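Local coordinates for DUF6836 domain-containing protein (Clostridium leptum, PDB 4PW1) that is of unknown function but adopts a fold of antiparallel beta-sheet surrounded by alpha-helices, and pairs with a second copy through antiparallel strand pairing in the crystal, at the interface of chains A and B. Numbering follows the deposited sequence. Chains: chain A/B, Uncharacterized protein.

Contacts 1 and 2 are neighbouring stretches of one antiparallel strand pairing between strand 24-28 of chain A and the same strand of chain B. The centres of their C-alpha atoms lie about 8 Å apart, and both include A:Leu26 and A:Asn27. Contact 2 sits at the middle, where A:Leu26 faces B:Leu26 about the two-fold axis. Contact 1 is one end of the ladder, and its twin with the chains exchanged forms the other end. Together they join the two copies through a small continuous sheet. This dimer may or may not persist in solution.

Contact 1: the interface of chains A and B. Residues chain A 26-29, 235, 249; chain B 23-24.
A:Leu28 and A:Leu26 of chain A meet the aliphatic stem of B:Glu24 on one face of the strand pairing. The methyl CD2 of A:Leu28 touches CG of B:Glu24 at 3.7 Å. The leucine and glutamate stems run parallel here. CD1 of A:Leu26 touches the stem nearer the backbone, 3.9 Å from CB of B:Glu24, and A:Leu26 meets the stem at a slant. The first torsion of A:Leu26 sets CG opposite the backbone N (chi1 -178°), which carries its branched end toward the glutamate stem. A:Val235, from strand 233-239, approaches at about a right angle. Its methyl CG2 lies 3.8 Å from OE2 of the B:Glu24 carboxylate. B:Glu24 is extended beyond CG, but it is poorly ordered, so its carboxylate position is tentative. The contact with the valine is best read as loose packing.

Outward from this apolar group, the backbones take over. A:Leu28 and B:Glu24 form an antiparallel beta bridge at the end of the pairing of the two 24-28 strands. Just beyond, the backbone N of A:Tyr29 donates a hydrogen bond to the carbonyl O of B:Gly23 at 2.9 Å. The bond is fairly straight, with 157° at H. CB of A:Tyr29 also packs near this oxygen. A second-shell bond within chain A may steady the tyrosine backbone: the hydroxyl OG of A:Ser249, on strand 244-251, donates to the carbonyl O of A:Tyr29 at 2.7 Å.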
ATOM      1  N   LEU A  26      -0.072   0.512  -2.900  1.00 21.31           N
ATOM      2  CA  LEU A  26       0.721  -0.487  -2.219  1.00 23.27           C
ATOM      3  C   LEU A  26       2.089  -0.518  -2.851  1.00 24.38           C
ATOM      4  O   LEU A  26       2.204  -0.837  -4.022  1.00 23.13           O
ATOM      5  CB  LEU A  26       0.019  -1.828  -2.341  1.00 27.25           C
ATOM      6  CG  LEU A  26       0.652  -3.028  -1.642  1.00 32.64           C
ATOM      7  CD1 LEU A  26       0.768  -2.807  -0.150  1.00 36.45           C
ATOM      8  CD2 LEU A  26      -0.204  -4.255  -1.910  1.00 37.69           C
ATOM      9  N   ASN A  27       3.119  -0.111  -2.116  1.00 21.45           N
ATOM     10  CA  ASN A  27       4.478  -0.220  -2.606  1.00 23.65           C
ATOM     11  C   ASN A  27       5.166  -1.390  -1.921  1.00 24.52           C
ATOM     12  O   ASN A  27       5.286  -1.423  -0.709  1.00 28.00           O
ATOM     13  CB  ASN A  27       5.307   1.013  -2.270  1.00 27.31           C
ATOM     14  CG  ASN A  27       4.853   2.238  -2.992  1.00 33.36           C
ATOM     15  OD1 ASN A  27       4.447   2.195  -4.144  1.00 33.94           O
ATOM     16  ND2 ASN A  27       4.887   3.343  -2.304  1.00 40.02           N
ATOM     17  N   LEU A  28       5.680  -2.316  -2.695  1.00 20.06           N
ATOM     18  CA  LEU A  28       6.449  -3.408  -2.146  1.00 20.95           C
ATOM     19  C   LEU A  28       7.917  -3.012  -2.004  1.00 18.46           C
ATOM     20  O   LEU A  28       8.463  -2.235  -2.817  1.00 18.21           O
ATOM     21  CB  LEU A  28       6.307  -4.636  -3.065  1.00 21.17           C
ATOM     22  CG  LEU A  28       4.869  -5.134  -3.289  1.00 24.88           C
ATOM     23  CD1 LEU A  28       4.858  -6.367  -4.168  1.00 29.17           C
ATOM     24  CD2 LEU A  28       4.180  -5.401  -1.968  1.00 26.27           C
ATOM     25  N   TYR A  29       8.558  -3.585  -0.999  1.00 19.00           N
ATOM     26  CA  TYR A  29       9.973  -3.368  -0.781  1.00 20.34           C
ATOM     27  C   TYR A  29      10.713  -3.683  -2.089  1.00 18.54           C
ATOM     28  O   TYR A  29      10.408  -4.675  -2.753  1.00 19.51           O
ATOM     29  CB  TYR A  29      10.471  -4.230   0.402  1.00 20.41           C
ATOM     30  CG  TYR A  29      11.969  -4.146   0.585  1.00 21.52           C
ATOM     31  CD1 TYR A  29      12.555  -3.088   1.327  1.00 21.89           C
ATOM     32  CD2 TYR A  29      12.811  -5.066  -0.046  1.00 21.75           C
ATOM     33  CE1 TYR A  29      13.938  -3.006   1.470  1.00 22.49           C
ATOM     34  CE2 TYR A  29      14.201  -4.986   0.078  1.00 21.94           C
ATOM     35  CZ  TYR A  29      14.760  -3.958   0.814  1.00 22.44           C
ATOM     36  OH  TYR A  29      16.131  -3.903   0.913  1.00 20.97           O
ATOM     37  N   VAL A 235       6.358 -11.143  -0.937  1.00 19.68           N
ATOM     38  CA  VAL A 235       5.202 -11.227  -1.710  1.00 19.94           C
ATOM     39  C   VAL A 235       5.531 -11.878  -3.029  1.00 21.36           C
ATOM     40  O   VAL A 235       6.517 -11.525  -3.675  1.00 22.06           O
ATOM     41  CB  VAL A 235       4.643  -9.789  -1.954  1.00 19.91           C
ATOM     42  CG1 VAL A 235       3.394  -9.850  -2.814  1.00 23.58           C
ATOM     43  CG2 VAL A 235       4.349  -9.128  -0.630  1.00 23.90           C
ATOM     44  N   SER A 249       8.742  -9.766  -4.362  1.00 14.62           N
ATOM     45  CA  SER A 249       9.423  -8.816  -3.536  1.00 16.67           C
ATOM     46  C   SER A 249       9.866  -9.582  -2.345  1.00 17.15           C
ATOM     47  O   SER A 249       9.071 -10.287  -1.728  1.00 18.01           O
ATOM     48  CB  SER A 249       8.476  -7.686  -3.039  1.00 17.56           C
ATOM     49  OG  SER A 249       9.096  -6.910  -1.999  1.00 17.21           O
TER
ATOM     50  N   GLY B  23       7.150  -5.910   4.381  1.00 39.77           N
ATOM     51  CA  GLY B  23       7.558  -5.551   3.024  1.00 42.53           C
ATOM     52  C   GLY B  23       6.528  -4.802   2.217  1.00 43.85           C
ATOM     53  O   GLY B  23       6.684  -4.674   1.001  1.00 36.11           O
ATOM     54  N   GLU B  24       5.507  -4.280   2.909  1.00 38.09           N
ATOM     55  CA  GLU B  24       4.412  -3.629   2.279  1.00 36.93           C
ATOM     56  C   GLU B  24       4.266  -2.229   2.915  1.00 36.02           C
ATOM     57  O   GLU B  24       4.065  -2.091   4.111  1.00 41.02           O
ATOM     58  CB  GLU B  24       3.123  -4.499   2.410  1.00 44.35           C
ATOM     59  CG  GLU B  24       3.109  -5.794   1.542  1.00 56.45           C
ATOM     60  CD  GLU B  24       1.919  -6.767   1.806  1.00 69.01           C
ATOM     61  OE1 GLU B  24       1.587  -7.011   2.992  1.00 73.46           O
ATOM     62  OE2 GLU B  24       1.313  -7.327   0.840  1.00 55.57           O
TER

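Contact 2: the interface of chains A and B. Residues chain A 25-27, 32; chain B 25-27, 32.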
ATOM      1  N   GLU A  25      -2.392   3.002  -2.480  1.00 26.07           N
ATOM      2  CA  GLU A  25      -1.195   2.618  -3.201  1.00 22.53           C
ATOM      3  C   GLU A  25      -0.399   1.665  -2.329  1.00 22.48           C
ATOM      4  O   GLU A  25      -0.073   1.967  -1.167  1.00 24.86           O
ATOM      5  CB  GLU A  25      -0.349   3.840  -3.588  1.00 24.02           C
ATOM      6  CG  GLU A  25       1.005   3.493  -4.206  1.00 26.98           C
ATOM      7  CD  GLU A  25       1.916   4.693  -4.402  1.00 26.73           C
ATOM      8  OE1 GLU A  25       2.444   5.259  -3.391  1.00 30.53           O
ATOM      9  OE2 GLU A  25       2.060   5.109  -5.578  1.00 33.29           O
ATOM     10  N   LEU A  26      -0.072   0.512  -2.900  1.00 21.31           N
ATOM     11  CA  LEU A  26       0.721  -0.487  -2.219  1.00 23.27           C
ATOM     12  C   LEU A  26       2.089  -0.518  -2.851  1.00 24.38           C
ATOM     13  O   LEU A  26       2.204  -0.837  -4.022  1.00 23.13           O
ATOM     14  CB  LEU A  26       0.019  -1.828  -2.341  1.00 27.25           C
ATOM     15  CG  LEU A  26       0.652  -3.028  -1.642  1.00 32.64           C
ATOM     16  CD1 LEU A  26       0.768  -2.807  -0.150  1.00 36.45           C
ATOM     17  CD2 LEU A  26      -0.204  -4.255  -1.910  1.00 37.69           C
ATOM     18  N   ASN A  27       3.119  -0.111  -2.116  1.00 21.45           N
ATOM     19  CA  ASN A  27       4.478  -0.220  -2.606  1.00 23.65           C
ATOM     20  C   ASN A  27       5.166  -1.390  -1.921  1.00 24.52           C
ATOM     21  O   ASN A  27       5.286  -1.423  -0.709  1.00 28.00           O
ATOM     22  CB  ASN A  27       5.307   1.013  -2.270  1.00 27.31           C
ATOM     23  CG  ASN A  27       4.853   2.238  -2.992  1.00 33.36           C
ATOM     24  OD1 ASN A  27       4.447   2.195  -4.144  1.00 33.94           O
ATOM     25  ND2 ASN A  27       4.887   3.343  -2.304  1.00 40.02           N
ATOM     26  N   ASN A  32       9.401   1.479  -1.592  1.00 21.16           N
ATOM     27  CA  ASN A  32       9.125   2.452  -0.544  1.00 24.89           C
ATOM     28  C   ASN A  32      10.341   3.341  -0.278  1.00 28.13           C
ATOM     29  O   ASN A  32      10.197   4.407   0.294  1.00 20.19           O
ATOM     30  CB  ASN A  32       8.728   1.752   0.754  1.00 24.24           C
ATOM     31  CG  ASN A  32       9.740   0.711   1.177  1.00 24.05           C
ATOM     32  OD1 ASN A  32      10.125  -0.161   0.390  1.00 23.74           O
ATOM     33  ND2 ASN A  32      10.216   0.817   2.394  1.00 26.88           N
TER
ATOM     34  N   GLU B  25       4.389  -1.207   2.084  1.00 28.71           N
ATOM     35  CA  GLU B  25       4.030   0.143   2.429  1.00 26.25           C
ATOM     36  C   GLU B  25       2.678   0.457   1.751  1.00 25.76           C
ATOM     37  O   GLU B  25       2.515   0.316   0.527  1.00 28.41           O
ATOM     38  CB  GLU B  25       5.101   1.130   1.972  1.00 27.00           C
ATOM     39  CG  GLU B  25       4.726   2.601   2.184  1.00 26.21           C
ATOM     40  CD  GLU B  25       5.725   3.580   1.571  1.00 29.05           C
ATOM     41  OE1 GLU B  25       5.843   3.710   0.322  1.00 29.00           O
ATOM     42  OE2 GLU B  25       6.422   4.223   2.354  1.00 37.93           O
ATOM     43  N   LEU B  26       1.723   0.869   2.561  1.00 22.11           N
ATOM     44  CA  LEU B  26       0.435   1.283   2.092  1.00 21.89           C
ATOM     45  C   LEU B  26       0.335   2.793   2.228  1.00 22.13           C
ATOM     46  O   LEU B  26       0.382   3.296   3.329  1.00 21.97           O
ATOM     47  CB  LEU B  26      -0.653   0.593   2.919  1.00 24.71           C
ATOM     48  CG  LEU B  26      -2.111   0.881   2.563  1.00 27.98           C
ATOM     49  CD1 LEU B  26      -2.411   0.433   1.141  1.00 30.95           C
ATOM     50  CD2 LEU B  26      -3.026   0.141   3.530  1.00 30.67           C
ATOM     51  N   ASN B  27       0.220   3.502   1.112  1.00 20.18           N
ATOM     52  CA  ASN B  27       0.013   4.927   1.135  1.00 25.72           C
ATOM     53  C   ASN B  27      -1.427   5.231   0.755  1.00 23.67           C
ATOM     54  O   ASN B  27      -1.879   4.832  -0.314  1.00 26.92           O
ATOM     55  CB  ASN B  27       0.878   5.634   0.101  1.00 25.57           C
ATOM     56  CG  ASN B  27       2.353   5.556   0.410  1.00 32.33           C
ATOM     57  OD1 ASN B  27       2.769   5.621   1.548  1.00 34.12           O
ATOM     58  ND2 ASN B  27       3.145   5.370  -0.612  1.00 31.28           N
ATOM     59  N   ASN B  32       0.383   9.109  -1.988  1.00 19.07           N
ATOM     60  CA  ASN B  32       1.015   8.510  -3.157  1.00 25.86           C
ATOM     61  C   ASN B  32       1.577   9.578  -4.097  1.00 25.12           C
ATOM     62  O   ASN B  32       2.418   9.280  -4.935  1.00 19.18           O
ATOM     63  CB  ASN B  32       0.028   7.622  -3.927  1.00 27.41           C
ATOM     64  CG  ASN B  32      -1.257   8.375  -4.268  1.00 23.29           C
ATOM     65  OD1 ASN B  32      -1.881   8.997  -3.396  1.00 22.98           O
ATOM     66  ND2 ASN B  32      -1.645   8.340  -5.515  1.00 23.46           N
TER
HETATM   67  O   HOH W   1       7.878   6.072   0.548  1.00 38.89           O
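The carboxylate of A:Glu25 has CB of B:Asn32 over one face, 3.5 Å from CD of A:Glu25. The B:Asn32 amide plane is nearly perpendicular to it. From the other face comes ND2 of A:Asn27, which makes a longer bond within chain A to OE1 of A:Glu25 at 3.3 Å. ND2 of B:Asn27 donates in its own amide plane to OE1 of A:Glu25, nearly along the C-O bond, at 2.9 Å. The side chains of A:Glu25 and B:Asn27 run alongside each other, and their carboxylate and amide planes are turned 59° apart. The reciprocal cross-chain bond runs from ND2 of A:Asn27 to OE1 of B:Glu25 at 2.8 Å. The two asparagine amides cross near the axis, 74° apart, without bonding each other. The extended chain of A:Glu25, with CG opposite the backbone N (chi1 173°), lays the acid across to the partner. OE1 of A:Glu25 and OE1 of B:Glu25 are 5.3 Å apart. If both acids are ionised, the asparagine amide donors may offset their repulsion.

Beneath, backbone bonds pair the strands: N of A:Asn27 reaches O of B:Glu25 at 2.7 Å, and N of A:Glu25 reaches O of B:Asn27 at 2.9 Å. Each has its twin. At the rim, water 1 links O of A:Asn32 to the B:Glu25 carboxylate. The site is the centre of a two-fold antiparallel strand pairing, and it joins the two copies in the deposited dimer.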